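Local coordinates for DUF917 domain-containing protein (Chromobacterium violaceum, PDB 2O3I), which is of unknown function but is probably related to S-methyl thiohydantoin desulfurases, having two domains of that type, at residues Val241-Met247 with Phe323-Glu327. The protein carries 2 engineered substitutions. Residue numbers count along the deposited sequence, not the author numbering.
Sequences VKTAEAM and FVEGE
Phe-323, chi1 t (-174°), packs its ring against the Val-241 to Ala-244 backbone, where the N-terminus of helix 244-255 abuts the end of strand 319-324 in the antiparallel sheet of the C-terminal S-Me-THD-like domain. Thr-243 O lies over one ring face; the edge meets Val-241 O (3.2 Å from Phe-323 CZ) and selenomethionine Met-247 CE (3.9 Å from Phe-323 CD2), and His-330 meets the ring with nearly parallel planes. Thr-243 is the N-cap: with chi1 p and phi/psi -135/153, its OG1 accepts from Ala-246 N at 3.0 Å. Thr-243 CA sits 4.8 Å from Glu-325 CA, a register that lets extended Glu-325 (chi1 m, chi2 t) accept a hydrogen bond from Ala-244 N through OE1 at 2.9 Å and 164°. Gly-326 N donates to Lys-242 O at 3.2 Å; its phi/psi of 113/-148 would jam a CB against the preceding carbonyl, which calls for glycine. Lys-242 extends through chi2 and chi3 t to place NZ 2.7 Å from Glu-327 OE2 in a salt bridge.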
loop_
_atom_site.group_PDB
_atom_site.type_symbol
_atom_site.label_atom_id
_atom_site.label_comp_id
_atom_site.label_asym_id
_atom_site.label_seq_id
_atom_site.Cartn_x
_atom_site.Cartn_y
_atom_site.Cartn_z
ATOM N N VAL A 241 11.416 -8.106 43.413
ATOM C CA VAL A 241 10.860 -9.342 42.871
ATOM C C VAL A 241 11.901 -10.065 42.018
ATOM O O VAL A 241 12.047 -9.796 40.820
ATOM C CB VAL A 241 9.566 -9.045 42.056
ATOM C CG1 VAL A 241 9.783 -7.859 41.153
ATOM C CG2 VAL A 241 9.152 -10.257 41.251
ATOM N N LYS A 242 12.618 -10.989 42.655
ATOM C CA LYS A 242 13.687 -11.743 42.002
ATOM C C LYS A 242 13.360 -13.219 41.748
ATOM O O LYS A 242 14.199 -13.969 41.249
ATOM C CB LYS A 242 14.959 -11.653 42.849
ATOM C CG LYS A 242 15.445 -10.234 43.149
ATOM C CD LYS A 242 16.641 -10.271 44.094
ATOM C CE LYS A 242 17.225 -8.891 44.341
ATOM N NZ LYS A 242 17.778 -8.291 43.095
ATOM N N THR A 243 12.150 -13.632 42.104
ATOM C CA THR A 243 11.720 -15.010 41.906
ATOM C C THR A 243 10.319 -15.042 41.316
ATOM O O THR A 243 9.521 -14.123 41.527
ATOM C CB THR A 243 11.669 -15.794 43.230
ATOM O OG1 THR A 243 10.738 -15.161 44.116
ATOM C CG2 THR A 243 13.037 -15.851 43.883
ATOM N N ALA A 244 10.021 -16.114 40.590
ATOM C CA ALA A 244 8.709 -16.284 39.985
ATOM C C ALA A 244 7.625 -16.210 41.062
ATOM O O ALA A 244 6.579 -15.594 40.857
ATOM C CB ALA A 244 8.643 -17.629 39.253
ATOM N N GLU A 245 7.879 -16.835 42.209
ATOM C CA GLU A 245 6.924 -16.833 43.316
ATOM C C GLU A 245 6.683 -15.404 43.793
ATOM O O GLU A 245 5.548 -15.007 44.052
ATOM C CB GLU A 245 7.453 -17.669 44.479
ATOM C CG GLU A 245 6.460 -17.846 45.619
ATOM C CD GLU A 245 7.052 -18.604 46.802
ATOM O OE1 GLU A 245 7.803 -19.576 46.567
ATOM O OE2 GLU A 245 6.759 -18.238 47.961
ATOM N N ALA A 246 7.761 -14.636 43.913
ATOM C CA ALA A 246 7.651 -13.249 44.345
ATOM C C ALA A 246 6.864 -12.435 43.321
ATOM O O ALA A 246 6.139 -11.516 43.683
ATOM C CB ALA A 246 9.045 -12.644 44.535
HETATM N N MSE A 247 7.009 -12.768 42.042
HETATM C CA MSE A 247 6.289 -12.042 40.996
HETATM C C MSE A 247 4.796 -12.267 41.165
HETATM O O MSE A 247 4.007 -11.319 41.126
HETATM C CB MSE A 247 6.749 -12.504 39.606
HETATM C CG MSE A 247 5.909 -11.974 38.447
HETATM SE SE MSE A 247 5.727 -10.031 38.405
HETATM C CE MSE A 247 7.076 -9.639 37.075
ATOM N N PHE A 323 9.873 -15.060 33.263
ATOM C CA PHE A 323 10.440 -14.462 34.451
ATOM C C PHE A 323 11.752 -15.183 34.709
ATOM O O PHE A 323 11.781 -16.376 35.018
ATOM C CB PHE A 323 9.540 -14.561 35.687
ATOM C CG PHE A 323 10.092 -13.800 36.867
ATOM C CD1 PHE A 323 11.083 -14.359 37.680
ATOM C CD2 PHE A 323 9.728 -12.469 37.080
ATOM C CE1 PHE A 323 11.709 -13.601 38.677
ATOM C CE2 PHE A 323 10.352 -11.701 38.079
ATOM C CZ PHE A 323 11.343 -12.269 38.873
ATOM N N VAL A 324 12.844 -14.450 34.552
ATOM C CA VAL A 324 14.160 -15.006 34.768
ATOM C C VAL A 324 14.601 -14.666 36.190
ATOM O O VAL A 324 14.870 -13.510 36.516
ATOM C CB VAL A 324 15.161 -14.436 33.747
ATOM C CG1 VAL A 324 16.471 -15.228 33.800
ATOM C CG2 VAL A 324 14.552 -14.490 32.350
ATOM N N GLU A 325 14.659 -15.687 37.036
ATOM C CA GLU A 325 15.053 -15.509 38.421
ATOM C C GLU A 325 16.539 -15.185 38.545
ATOM O O GLU A 325 17.310 -15.371 37.599
ATOM C CB GLU A 325 14.721 -16.772 39.215
ATOM C CG GLU A 325 13.230 -17.071 39.282
ATOM C CD GLU A 325 12.903 -18.267 40.156
ATOM O OE1 GLU A 325 11.717 -18.430 40.519
ATOM O OE2 GLU A 325 13.829 -19.046 40.475
ATOM N N GLY A 326 16.929 -14.695 39.719
ATOM C CA GLY A 326 18.318 -14.347 39.962
ATOM C C GLY A 326 18.503 -12.855 40.146
ATOM O O GLY A 326 17.624 -12.169 40.661
ATOM N N GLU A 327 19.654 -12.347 39.728
ATOM C CA GLU A 327 19.940 -10.922 39.843
ATOM C C GLU A 327 20.028 -10.350 38.436
ATOM O O GLU A 327 20.689 -10.918 37.568
ATOM C CB GLU A 327 21.268 -10.700 40.572
ATOM C CG GLU A 327 21.364 -11.368 41.944
ATOM C CD GLU A 327 20.610 -10.627 43.041
ATOM O OE1 GLU A 327 20.519 -11.170 44.164
ATOM O OE2 GLU A 327 20.118 -9.505 42.790
#